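Long-range contacts in lovastatin nonaketide synthase, polyketide synthase component (Aspergillus terreus, PDB 7CPX), which builds the nonaketide dihydromonacolin L from nine malonyl-CoA units in lovastatin biosynthesis, as a homodimeric iterative polyketide synthase that works together with LovC: residues R1882-L1886 with L2083-Y2087; Y1890-G1894 with L1931-S1937; Y1924-D1928 with V2092-R2096; M1939-L1943 with I1973-M1977; S1964-P1970 with Q1988-T1994. The protein carries 2 engineered substitutions. All blocks are in the same frame, centred on the assembly; numbering follows the deposited sequence.

Contact 1 (R1882-L1886 with L2083-Y2087); sequences RVQAL and LPAAY. Engineered in segment 1882-1886: Gln-1884 (natural residue Gly), Ala-1885 (natural residue Gln).
Val-1883 sets its CG1 methyl obliquely against the hydroxyl end of the Tyr-2087 ring, 3.4 Å from the CZ atom of that residue. The other methyl, CG2, reaches the phenol oxygen, with Val-1883 CG2 3.6 Å from Tyr-2087 OH. The tyrosine ring extends from the first turn of helix 2085-2095 toward the hairpin because its CG lies opposite the backbone N (chi1 -179°). Gln-1884, an engineered residue, runs past this ring in the reverse direction, its amide plane 37° from the ring plane. Its CG is folded in between backbone N and carbonyl carbon (chi1 58°), and from there the extended chain carries the carboxamide out to the loop before the helix. Gln-1884 OE1 comes within 3.1 Å of Leu-2083 CD1 and approaches Pro-2084 from the opposite direction, 3.5 Å from its CD atom. Beside the amide, two leucines meet, Leu-1886 CD1 lying 3.4 Å from Leu-2083 CD1. Residues 1883-1886 form the beta turn between strands 1869-1883 and 1887-1898, closed by a bond from Leu-1886 N to Val-1883 O; its two central residues, Gln-1884 and the likewise engineered Ala-1885, both have positive phi. Leu-1908 of strand 1901-1909 touches Val-1883, Leu-2083 and Tyr-2087 alike, and Tyr-2087 also packs on Ala-1944 and Val-1947 of helix 1935-1953. The hairpin turn and the helix start are thus joined by van der Waals packing, mostly of apolar groups, with no hydrogen bond between the two segments; the amide oxygen of Gln-1884 meets carbon atoms of Leu-2083 and Pro-2084.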
# COMPACT_ATOMS: atom_id res chain seq x y z
N ARG A 1882 38.99 -13.40 -21.12
CA ARG A 1882 39.09 -14.85 -21.11
C ARG A 1882 39.97 -15.32 -22.27
O ARG A 1882 39.90 -14.78 -23.38
CB ARG A 1882 37.70 -15.48 -21.21
CG ARG A 1882 37.68 -16.98 -21.02
CD ARG A 1882 36.28 -17.53 -21.24
NE ARG A 1882 36.21 -18.97 -21.01
CZ ARG A 1882 35.13 -19.71 -21.23
NH1 ARG A 1882 34.00 -19.18 -21.68
NH2 ARG A 1882 35.17 -21.02 -20.98
N VAL A 1883 40.80 -16.32 -22.01
CA VAL A 1883 41.80 -16.79 -22.96
C VAL A 1883 41.66 -18.30 -23.09
O VAL A 1883 42.08 -19.05 -22.20
CB VAL A 1883 43.22 -16.40 -22.54
CG1 VAL A 1883 44.25 -17.15 -23.36
CG2 VAL A 1883 43.41 -14.90 -22.68
N GLN A 1884 41.07 -18.74 -24.20
CA GLN A 1884 40.95 -20.15 -24.56
C GLN A 1884 40.67 -21.02 -23.33
O GLN A 1884 41.30 -22.06 -23.12
CB GLN A 1884 42.20 -20.64 -25.30
CG GLN A 1884 43.49 -20.46 -24.53
CD GLN A 1884 44.53 -21.51 -24.89
OE1 GLN A 1884 45.59 -21.19 -25.42
NE2 GLN A 1884 44.22 -22.77 -24.60
N ALA A 1885 39.72 -20.57 -22.52
CA ALA A 1885 39.26 -21.34 -21.36
C ALA A 1885 40.36 -21.53 -20.32
O ALA A 1885 40.16 -22.23 -19.33
CB ALA A 1885 38.73 -22.70 -21.81
N LEU A 1886 41.53 -20.91 -20.53
CA LEU A 1886 42.59 -21.00 -19.53
C LEU A 1886 42.28 -20.14 -18.32
O LEU A 1886 42.73 -20.45 -17.21
CB LEU A 1886 43.92 -20.58 -20.14
CG LEU A 1886 44.54 -21.53 -21.16
CD1 LEU A 1886 45.75 -20.89 -21.82
CD2 LEU A 1886 44.93 -22.85 -20.51
N LEU A 2083 50.47 -21.67 -21.96
CA LEU A 2083 49.89 -21.06 -23.14
C LEU A 2083 50.79 -21.27 -24.36
O LEU A 2083 51.97 -20.93 -24.32
CB LEU A 2083 49.66 -19.56 -22.92
CG LEU A 2083 48.98 -18.81 -24.06
CD1 LEU A 2083 47.51 -19.18 -24.14
CD2 LEU A 2083 49.15 -17.31 -23.88
N PRO A 2084 50.24 -21.83 -25.44
CA PRO A 2084 51.04 -21.98 -26.66
C PRO A 2084 51.51 -20.63 -27.19
O PRO A 2084 50.79 -19.63 -27.12
CB PRO A 2084 50.09 -22.66 -27.64
CG PRO A 2084 49.04 -23.28 -26.80
CD PRO A 2084 48.89 -22.39 -25.61
N ALA A 2085 52.74 -20.60 -27.71
CA ALA A 2085 53.22 -19.40 -28.38
C ALA A 2085 52.40 -19.10 -29.62
O ALA A 2085 52.22 -17.94 -30.00
CB ALA A 2085 54.70 -19.54 -28.73
N ALA A 2086 51.88 -20.15 -30.27
CA ALA A 2086 51.00 -19.96 -31.41
C ALA A 2086 49.82 -19.07 -31.04
O ALA A 2086 49.29 -18.36 -31.90
CB ALA A 2086 50.51 -21.31 -31.94
N TYR A 2087 49.39 -19.09 -29.78
CA TYR A 2087 48.27 -18.26 -29.37
C TYR A 2087 48.56 -16.78 -29.63
O TYR A 2087 47.87 -16.13 -30.42
CB TYR A 2087 47.94 -18.48 -27.90
CG TYR A 2087 46.76 -17.65 -27.44
CD1 TYR A 2087 45.46 -18.12 -27.58
CD2 TYR A 2087 46.95 -16.40 -26.87
CE1 TYR A 2087 44.38 -17.36 -27.17
CE2 TYR A 2087 45.87 -15.64 -26.46
CZ TYR A 2087 44.59 -16.12 -26.61
OH TYR A 2087 43.52 -15.37 -26.20

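Contact 2 (Y1890-G1894 with L1931-S1937); sequences YLVQG and LSEGGGS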
# COMPACT_ATOMS: atom_id res chain seq x y z
N TYR A 1890 44.49 -9.93 -17.90
CA TYR A 1890 44.48 -8.53 -18.32
C TYR A 1890 45.57 -8.32 -19.36
O TYR A 1890 46.73 -8.65 -19.13
CB TYR A 1890 44.71 -7.60 -17.13
CG TYR A 1890 43.67 -7.69 -16.05
CD1 TYR A 1890 42.52 -6.92 -16.10
CD2 TYR A 1890 43.84 -8.53 -14.96
CE1 TYR A 1890 41.56 -6.99 -15.10
CE2 TYR A 1890 42.90 -8.60 -13.95
CZ TYR A 1890 41.76 -7.83 -14.03
OH TYR A 1890 40.82 -7.91 -13.04
N LEU A 1891 45.20 -7.76 -20.51
CA LEU A 1891 46.18 -7.48 -21.55
C LEU A 1891 47.01 -6.28 -21.12
O LEU A 1891 46.47 -5.18 -20.92
CB LEU A 1891 45.49 -7.23 -22.88
CG LEU A 1891 46.38 -7.14 -24.13
CD1 LEU A 1891 47.14 -5.82 -24.19
CD2 LEU A 1891 47.35 -8.31 -24.19
N VAL A 1892 48.32 -6.47 -20.98
CA VAL A 1892 49.22 -5.43 -20.51
C VAL A 1892 50.32 -5.23 -21.53
O VAL A 1892 50.69 -6.15 -22.27
CB VAL A 1892 49.81 -5.77 -19.13
CG1 VAL A 1892 48.70 -5.99 -18.11
CG2 VAL A 1892 50.70 -7.00 -19.22
N GLN A 1893 50.85 -4.01 -21.57
CA GLN A 1893 51.98 -3.66 -22.42
C GLN A 1893 52.96 -2.84 -21.59
O GLN A 1893 52.54 -2.03 -20.76
CB GLN A 1893 51.53 -2.86 -23.64
CG GLN A 1893 52.66 -2.41 -24.56
CD GLN A 1893 52.16 -1.56 -25.72
OE1 GLN A 1893 51.01 -1.13 -25.73
NE2 GLN A 1893 53.03 -1.33 -26.70
N GLY A 1894 54.25 -3.05 -21.81
CA GLY A 1894 55.23 -2.26 -21.09
C GLY A 1894 56.62 -2.85 -21.19
O GLY A 1894 56.87 -3.79 -21.94
N LEU A 1931 52.59 -2.14 -32.99
CA LEU A 1931 51.81 -2.23 -31.76
C LEU A 1931 52.17 -1.02 -30.89
O LEU A 1931 52.85 -1.11 -29.87
CB LEU A 1931 52.08 -3.54 -31.05
CG LEU A 1931 51.84 -4.80 -31.88
CD1 LEU A 1931 52.27 -6.05 -31.12
CD2 LEU A 1931 50.37 -4.90 -32.29
N SER A 1932 51.70 0.14 -31.33
CA SER A 1932 52.13 1.42 -30.79
C SER A 1932 51.73 1.54 -29.32
O SER A 1932 51.06 0.67 -28.74
CB SER A 1932 51.54 2.56 -31.60
OG SER A 1932 50.13 2.51 -31.59
N GLU A 1933 52.15 2.64 -28.71
CA GLU A 1933 51.85 2.89 -27.30
C GLU A 1933 50.35 3.00 -27.10
O GLU A 1933 49.69 3.87 -27.68
CB GLU A 1933 52.55 4.17 -26.84
CG GLU A 1933 54.07 4.08 -26.77
CD GLU A 1933 54.72 4.11 -28.14
OE1 GLU A 1933 53.99 4.23 -29.15
OE2 GLU A 1933 55.97 4.01 -28.21
N GLY A 1934 49.80 2.11 -26.28
CA GLY A 1934 48.36 2.10 -26.04
C GLY A 1934 47.55 1.49 -27.15
O GLY A 1934 46.75 0.57 -26.90
N GLY A 1935 47.73 1.96 -28.38
CA GLY A 1935 46.98 1.39 -29.49
C GLY A 1935 47.26 -0.09 -29.67
O GLY A 1935 46.34 -0.89 -29.85
N GLY A 1936 48.54 -0.47 -29.61
CA GLY A 1936 48.88 -1.88 -29.74
C GLY A 1936 48.23 -2.73 -28.66
O GLY A 1936 47.75 -3.83 -28.94
N SER A 1937 48.20 -2.22 -27.43
CA SER A 1937 47.52 -2.95 -26.36
C SER A 1937 46.04 -3.10 -26.67
O SER A 1937 45.45 -4.16 -26.44
CB SER A 1937 47.71 -2.23 -25.03
OG SER A 1937 47.05 -0.97 -25.02
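The start of helix 1935-1953 rests against strand 1887-1898, and the extended side chain of Gln-1893 reaches from the strand into the turn that leads into the helix. Gly-1934 occupies the N-cap position with a positive phi, and a backbone bond from Gly-1936 N to Ser-1932 O closes the turn around it. Gln-1893 stretches toward this turn with CG opposite its backbone N (chi1 178°) and the rest of the chain straight, so that the amide ends among main-chain atoms. NE2 of Gln-1893 makes two weak hydrogen bonds, to Leu-1931 O at 3.2 Å and to Ser-1932 O at 3.5 Å. The amide oxygen faces the helix start, with Gln-1893 OE1 3.5 Å from Ser-1937 CB. Two residues earlier on the same side of the strand, Leu-1891 lays CD1 3.3 Å from Ser-1937 O, a carbonyl that also accepts a hydrogen bond from Thr-1941 OG1. The same methyl lies against the serine side chain, Leu-1891 CD1 being 3.7 Å from Ser-1937 CB. Strand 1887-1898 runs between its antiparallel neighbours 1869-1883 and 1901-1909, bonded through the backbone to Cys-1877 on the first and Ala-1907 on the second, while farther along the helix Val-1940 and Thr-1941 continue the cover over Leu-1891.

Contact 3 (Y1924-D1928 with V2092-R2096); sequences YTEAD and VSLAR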
# COMPACT_ATOMS: atom_id res chain seq x y z
N TYR A 1924 54.28 -11.69 -25.25
CA TYR A 1924 54.73 -11.49 -26.62
C TYR A 1924 55.90 -10.51 -26.57
O TYR A 1924 55.71 -9.32 -26.32
CB TYR A 1924 53.60 -10.96 -27.50
CG TYR A 1924 53.96 -10.85 -28.96
CD1 TYR A 1924 54.08 -11.99 -29.75
CD2 TYR A 1924 54.18 -9.62 -29.56
CE1 TYR A 1924 54.42 -11.89 -31.09
CE2 TYR A 1924 54.51 -9.51 -30.89
CZ TYR A 1924 54.63 -10.66 -31.65
OH TYR A 1924 54.96 -10.56 -32.99
N THR A 1925 57.11 -11.02 -26.81
CA THR A 1925 58.33 -10.29 -26.50
C THR A 1925 58.79 -9.35 -27.61
O THR A 1925 59.71 -8.56 -27.37
CB THR A 1925 59.46 -11.28 -26.18
OG1 THR A 1925 59.72 -12.10 -27.33
CG2 THR A 1925 59.09 -12.16 -25.01
N GLU A 1926 58.19 -9.41 -28.79
CA GLU A 1926 58.65 -8.56 -29.89
C GLU A 1926 58.36 -7.10 -29.59
O GLU A 1926 57.27 -6.74 -29.11
CB GLU A 1926 57.98 -8.97 -31.20
CG GLU A 1926 58.54 -8.27 -32.42
CD GLU A 1926 57.87 -8.71 -33.71
OE1 GLU A 1926 56.96 -9.56 -33.64
OE2 GLU A 1926 58.26 -8.21 -34.78
N ALA A 1927 59.33 -6.24 -29.88
CA ALA A 1927 59.19 -4.80 -29.68
C ALA A 1927 58.74 -4.13 -30.98
O ALA A 1927 59.42 -3.27 -31.55
CB ALA A 1927 60.50 -4.20 -29.17
N ASP A 1928 57.56 -4.54 -31.43
CA ASP A 1928 57.01 -4.03 -32.68
C ASP A 1928 56.39 -2.65 -32.45
O ASP A 1928 55.44 -2.52 -31.68
CB ASP A 1928 55.96 -5.00 -33.23
CG ASP A 1928 55.42 -4.57 -34.58
OD1 ASP A 1928 55.92 -3.58 -35.14
OD2 ASP A 1928 54.49 -5.23 -35.08
N VAL A 2092 48.59 -11.57 -32.59
CA VAL A 2092 49.27 -10.43 -33.19
C VAL A 2092 49.11 -10.45 -34.70
O VAL A 2092 49.01 -9.39 -35.33
CB VAL A 2092 50.75 -10.40 -32.78
CG1 VAL A 2092 50.89 -10.30 -31.27
CG2 VAL A 2092 51.49 -11.62 -33.32
N SER A 2093 49.09 -11.63 -35.32
CA SER A 2093 48.89 -11.70 -36.76
C SER A 2093 47.53 -11.12 -37.15
O SER A 2093 47.42 -10.34 -38.10
CB SER A 2093 49.01 -13.15 -37.24
OG SER A 2093 48.78 -13.25 -38.63
N LEU A 2094 46.49 -11.50 -36.41
CA LEU A 2094 45.16 -10.96 -36.69
C LEU A 2094 45.11 -9.46 -36.40
O LEU A 2094 44.48 -8.70 -37.14
CB LEU A 2094 44.11 -11.69 -35.86
CG LEU A 2094 43.84 -13.16 -36.17
CD1 LEU A 2094 42.90 -13.74 -35.13
CD2 LEU A 2094 43.26 -13.31 -37.57
N ALA A 2095 45.76 -9.02 -35.32
CA ALA A 2095 45.77 -7.60 -35.00
C ALA A 2095 46.42 -6.80 -36.13
O ALA A 2095 45.94 -5.73 -36.50
CB ALA A 2095 46.51 -7.36 -33.68
N ARG A 2096 47.51 -7.33 -36.69
CA ARG A 2096 48.19 -6.67 -37.79
C ARG A 2096 47.32 -6.56 -39.02
O ARG A 2096 47.64 -5.78 -39.93
CB ARG A 2096 49.49 -7.41 -38.10
CG ARG A 2096 50.59 -7.10 -37.10
CD ARG A 2096 51.66 -8.18 -37.04
NE ARG A 2096 52.75 -7.80 -36.16
CZ ARG A 2096 53.73 -8.61 -35.78
NH1 ARG A 2096 53.77 -9.88 -36.16
NH2 ARG A 2096 54.69 -8.14 -34.98
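Tyr-1924 and Val-2092 make the tight half of this contact: the valine CG1 methyl sits over the middle of the ring, 3.6 Å from the Tyr-1924 centroid and only 4° off the ring normal, a CH-pi contact. The second valine methyl covers the hydroxyl end, with Val-2092 CG2 3.7 Å from Tyr-1924 CZ. On the opposite face the ring is met by the backbone N of Glu-1926, offset toward the rim, so the tyrosine lies between its own following loop and helix 2085-2095. One turn on from Val-2092, the character changes: the valine is buried, whereas Arg-2096 and Glu-1926 are exposed. Arg-2096 stretches its chain straight from CG to NE toward two acids of the loop, forming a salt-bridge network with Glu-1926 and Asp-1928. It grips Asp-1928 side-on, both nitrogens meeting one oxygen: Arg-2096 NH2 is 2.9 Å and Arg-2096 NE 3.3 Å from Asp-1928 OD2. The NH2 bond comes from above the carboxylate plane, the NE bond nearly along the C-O direction, and the second is the more bent. The same NH2 also gives a straighter bond to Glu-1926, 3.0 Å from its OE1, again arriving out of the carboxylate plane although in the plane of the guanidinium. The two carboxylates probably stabilise the arginine's positive charge. Asp-1928 has a further partner, its OD1 being bonded to Asn-1930 ND2, which probably steadies the rotation of the carboxylate.

Contact 4 (M1939-L1943 with I1973-M1977); sequences MVTVL and ICGQM
Segments 1939-1943 of helix 1935-1953 and 1973-1977 of helix 1972-1985 cross at -57° with their axes 9.3 Å apart at closest approach. Val-1942 is the centre of the contact: its CG1 methyl drops onto the opposite backbone, 3.4 Å from Cys-1974 CA, and also meets Met-1977, whose CG lies 3.5 Å from Val-1942 CG1. Its other methyl, CG2, faces the branch methyl of Ile-1973, the two CG2 atoms of Val-1942 and Ile-1973 being 3.8 Å apart. The side chains around Val-1942 meet roughly at right angles. Met-1939, which starts off to one side of the interface, bends at chi2 and chi3 and swings its terminal methyl back, so that Met-1939 CE comes 3.7 Å from Ile-1973 CG2. At the other end Leu-1943 straddles the methionine shank, its CD1 against CB and its CD2 3.4 Å from Met-1977 CG. All six side chains are buried and none bonds across. Val-2091, Leu-2094 and Ala-2095 of helix 2085-2095 pack on Leu-1943. The two helices belong to the layer that packs on the parallel sheet containing strands 1964-1968 and 1988-1993, as in a Rossmann-like fold, here consistent with the pseudo-enoylreductase region of the synthase.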
# COMPACT_ATOMS: atom_id res chain seq x y z
N MET A 1939 44.60 -3.22 -29.65
CA MET A 1939 44.41 -4.21 -30.71
C MET A 1939 44.63 -5.62 -30.19
O MET A 1939 43.87 -6.54 -30.52
CB MET A 1939 45.35 -3.92 -31.88
CG MET A 1939 45.31 -2.48 -32.37
SD MET A 1939 43.66 -1.77 -32.40
CE MET A 1939 43.39 -1.57 -34.16
N VAL A 1940 45.66 -5.82 -29.37
CA VAL A 1940 45.93 -7.16 -28.86
C VAL A 1940 44.81 -7.61 -27.92
O VAL A 1940 44.45 -8.79 -27.90
CB VAL A 1940 47.31 -7.22 -28.17
CG1 VAL A 1940 47.57 -8.62 -27.64
CG2 VAL A 1940 48.40 -6.83 -29.15
N THR A 1941 44.25 -6.68 -27.15
CA THR A 1941 43.10 -7.00 -26.31
C THR A 1941 41.91 -7.42 -27.17
O THR A 1941 41.24 -8.42 -26.90
CB THR A 1941 42.74 -5.79 -25.45
OG1 THR A 1941 43.85 -5.43 -24.63
CG2 THR A 1941 41.53 -6.07 -24.58
N VAL A 1942 41.64 -6.64 -28.21
CA VAL A 1942 40.53 -6.94 -29.11
C VAL A 1942 40.71 -8.33 -29.70
O VAL A 1942 39.75 -9.12 -29.78
CB VAL A 1942 40.42 -5.87 -30.20
CG1 VAL A 1942 39.62 -6.39 -31.37
CG2 VAL A 1942 39.80 -4.60 -29.64
N LEU A 1943 41.93 -8.66 -30.12
CA LEU A 1943 42.15 -9.95 -30.74
C LEU A 1943 42.15 -11.08 -29.73
O LEU A 1943 41.77 -12.20 -30.07
CB LEU A 1943 43.47 -9.95 -31.52
CG LEU A 1943 43.41 -9.42 -32.95
CD1 LEU A 1943 42.36 -10.16 -33.77
CD2 LEU A 1943 43.13 -7.93 -32.96
N ILE A 1973 36.50 -1.86 -33.56
CA ILE A 1973 37.73 -2.61 -33.70
C ILE A 1973 37.46 -4.09 -33.48
O ILE A 1973 37.94 -4.95 -34.22
CB ILE A 1973 38.81 -2.09 -32.73
CG1 ILE A 1973 38.99 -0.57 -32.88
CG2 ILE A 1973 40.13 -2.79 -32.98
CD1 ILE A 1973 39.91 0.02 -31.84
N CYS A 1974 36.68 -4.40 -32.44
CA CYS A 1974 36.34 -5.79 -32.16
C CYS A 1974 35.55 -6.40 -33.31
O CYS A 1974 35.74 -7.57 -33.65
CB CYS A 1974 35.57 -5.90 -30.85
SG CYS A 1974 35.35 -7.59 -30.26
N GLY A 1975 34.64 -5.63 -33.91
CA GLY A 1975 33.90 -6.16 -35.04
C GLY A 1975 34.79 -6.51 -36.21
O GLY A 1975 34.70 -7.61 -36.78
N GLN A 1976 35.69 -5.59 -36.58
CA GLN A 1976 36.59 -5.86 -37.70
C GLN A 1976 37.49 -7.05 -37.40
O GLN A 1976 37.68 -7.93 -38.26
CB GLN A 1976 37.44 -4.62 -37.99
CG GLN A 1976 38.50 -4.83 -39.06
CD GLN A 1976 39.27 -3.56 -39.38
OE1 GLN A 1976 38.92 -2.48 -38.90
NE2 GLN A 1976 40.31 -3.69 -40.20
N MET A 1977 38.04 -7.12 -36.19
CA MET A 1977 38.95 -8.21 -35.86
C MET A 1977 38.21 -9.53 -35.73
O MET A 1977 38.77 -10.58 -36.05
CB MET A 1977 39.71 -7.87 -34.58
CG MET A 1977 40.55 -6.60 -34.69
SD MET A 1977 41.74 -6.65 -36.05
CE MET A 1977 42.73 -5.21 -35.67

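Contact 5 (S1964-P1970 with Q1988-T1994); sequences SILVLNP and QVHLATT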
# COMPACT_ATOMS: atom_id res chain seq x y z
N SER A 1964 28.29 -20.98 -37.99
CA SER A 1964 28.02 -19.55 -38.04
C SER A 1964 27.64 -19.07 -36.64
O SER A 1964 26.93 -19.77 -35.91
CB SER A 1964 26.89 -19.23 -39.03
OG SER A 1964 26.61 -17.84 -39.04
N ILE A 1965 28.12 -17.88 -36.28
CA ILE A 1965 27.84 -17.28 -34.98
C ILE A 1965 27.48 -15.81 -35.18
O ILE A 1965 27.76 -15.21 -36.22
CB ILE A 1965 29.03 -17.40 -34.01
CG1 ILE A 1965 30.20 -16.52 -34.47
CG2 ILE A 1965 29.47 -18.85 -33.90
CD1 ILE A 1965 31.38 -16.55 -33.53
N LEU A 1966 26.86 -15.24 -34.15
CA LEU A 1966 26.49 -13.83 -34.13
C LEU A 1966 27.11 -13.17 -32.91
O LEU A 1966 27.03 -13.72 -31.80
CB LEU A 1966 24.97 -13.66 -34.11
CG LEU A 1966 24.44 -12.23 -33.98
CD1 LEU A 1966 24.87 -11.38 -35.16
CD2 LEU A 1966 22.93 -12.23 -33.84
N VAL A 1967 27.72 -12.01 -33.10
CA VAL A 1967 28.32 -11.23 -32.03
C VAL A 1967 27.56 -9.91 -31.94
O VAL A 1967 27.46 -9.18 -32.94
CB VAL A 1967 29.82 -10.99 -32.26
CG1 VAL A 1967 30.43 -10.30 -31.06
CG2 VAL A 1967 30.52 -12.30 -32.55
N LEU A 1968 27.06 -9.59 -30.75
CA LEU A 1968 26.16 -8.47 -30.55
C LEU A 1968 26.91 -7.30 -29.93
O LEU A 1968 27.61 -7.46 -28.92
CB LEU A 1968 24.99 -8.87 -29.66
CG LEU A 1968 24.04 -7.75 -29.24
CD1 LEU A 1968 23.49 -7.03 -30.46
CD2 LEU A 1968 22.90 -8.30 -28.40
N ASN A 1969 26.76 -6.12 -30.54
CA ASN A 1969 27.34 -4.88 -30.05
C ASN A 1969 28.81 -5.04 -29.64
O ASN A 1969 29.17 -4.71 -28.50
CB ASN A 1969 26.52 -4.33 -28.90
CG ASN A 1969 26.92 -2.92 -28.52
OD1 ASN A 1969 27.55 -2.21 -29.31
ND2 ASN A 1969 26.55 -2.50 -27.32
N PRO A 1970 29.66 -5.53 -30.52
CA PRO A 1970 31.09 -5.54 -30.23
C PRO A 1970 31.72 -4.20 -30.56
O PRO A 1970 31.16 -3.42 -31.35
CB PRO A 1970 31.62 -6.65 -31.15
CG PRO A 1970 30.74 -6.56 -32.34
CD PRO A 1970 29.37 -6.17 -31.82
N GLN A 1988 31.59 -18.37 -40.02
CA GLN A 1988 30.77 -17.26 -40.51
C GLN A 1988 30.33 -16.40 -39.34
O GLN A 1988 29.40 -16.74 -38.61
CB GLN A 1988 29.58 -17.79 -41.29
CG GLN A 1988 28.71 -16.71 -41.91
CD GLN A 1988 27.73 -17.26 -42.93
OE1 GLN A 1988 28.13 -17.62 -44.04
NE2 GLN A 1988 26.46 -17.34 -42.56
N VAL A 1989 30.99 -15.26 -39.15
CA VAL A 1989 30.72 -14.36 -38.04
C VAL A 1989 29.84 -13.23 -38.54
O VAL A 1989 30.16 -12.56 -39.53
CB VAL A 1989 32.03 -13.81 -37.45
CG1 VAL A 1989 31.72 -12.74 -36.41
CG2 VAL A 1989 32.84 -14.93 -36.84
N HIS A 1990 28.72 -13.01 -37.85
CA HIS A 1990 27.84 -11.88 -38.12
C HIS A 1990 28.00 -10.86 -37.01
O HIS A 1990 28.20 -11.22 -35.84
CB HIS A 1990 26.38 -12.33 -38.20
CG HIS A 1990 26.12 -13.36 -39.26
ND1 HIS A 1990 25.94 -13.03 -40.59
CD2 HIS A 1990 26.02 -14.71 -39.19
CE1 HIS A 1990 25.73 -14.13 -41.29
NE2 HIS A 1990 25.77 -15.16 -40.46
N LEU A 1991 27.94 -9.58 -37.37
CA LEU A 1991 28.08 -8.48 -36.42
C LEU A 1991 26.75 -7.76 -36.29
O LEU A 1991 26.13 -7.41 -37.30
CB LEU A 1991 29.16 -7.50 -36.87
CG LEU A 1991 30.56 -8.07 -37.10
CD1 LEU A 1991 31.53 -6.93 -37.39
CD2 LEU A 1991 31.03 -8.88 -35.91
N ALA A 1992 26.32 -7.54 -35.05
CA ALA A 1992 25.13 -6.77 -34.75
C ALA A 1992 25.51 -5.65 -33.79
O ALA A 1992 26.20 -5.90 -32.79
CB ALA A 1992 24.03 -7.64 -34.15
N THR A 1993 25.07 -4.43 -34.09
CA THR A 1993 25.36 -3.27 -33.26
C THR A 1993 24.08 -2.53 -32.94
O THR A 1993 23.21 -2.37 -33.81
CB THR A 1993 26.35 -2.32 -33.96
OG1 THR A 1993 26.65 -1.23 -33.09
CG2 THR A 1993 25.76 -1.79 -35.25
N THR A 1994 23.96 -2.09 -31.69
CA THR A 1994 22.81 -1.32 -31.24
C THR A 1994 23.05 0.18 -31.28
O THR A 1994 22.20 0.95 -30.83
CB THR A 1994 22.42 -1.75 -29.82
OG1 THR A 1994 23.52 -1.49 -28.93
CG2 THR A 1994 22.08 -3.22 -29.78
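Ile-1965 and Val-1989 lie side by side and point the same way, with Ile-1965 CG1 3.9 Å from Val-1989 CG2. The bumps on this face line up in a row along the strands: Val-1967 turns a methyl back to the same valine, its CG2 4.1 Å from Val-1989 CG1, and Pro-1970 CG meets Leu-1991 CD2 further on. On the other face Leu-1966 sends its CD1 across at a right angle, filling the hollow between His-1990 CB, at 3.5 Å from Leu-1966 CD1, and the small Ala-1992. Leu-1968 repeats the pattern: its CD1 packs 3.8 Å from Ala-1992 CB and also meets Thr-1994 CG2. At the strand start Ser-1964 OG and Ile-1965 N both bond to Gln-1988 O, reaching it from opposite faces of its plane. The hydrogen bonds of the parallel pair continue from His-1990 N to Ile-1965 O, from Val-1967 N to His-1990 O and from Ala-1992 N to Val-1967 O. The pair belongs to a beta-alpha-beta unit joined through helix 1972-1985, and strand 1964-1968 lies between 1988-1993 and 2031-2034. Helix 1935-1953 covers Ile-1965 and Val-1989, while helix 2041-2051 covers Leu-1968 and Thr-1994.

How the contacts relate
Contact 4 is the wholly buried one, two helices meeting by apolar side chains alone, and contact 2, also buried, differs in placing an amide against backbone carbonyls. Contact 3 lies at the surface and is the only one with salt bridges. Contacts 1 and 3 hold opposite ends of helix 2085-2095, their centres about 15 Å apart, the first by mostly apolar packing and the second partly by ionic bonds. Contacts 2 and 4 share helix 1935-1953 and meet where Leu-1891 packs on Val-1940. Contact 3 touches contact 4 through Leu-2094 and Leu-1943. Contact 5 alone is a strand pair, ruled by backbone bonds; Leu-1991 joins it to Gly-1975 of contact 4.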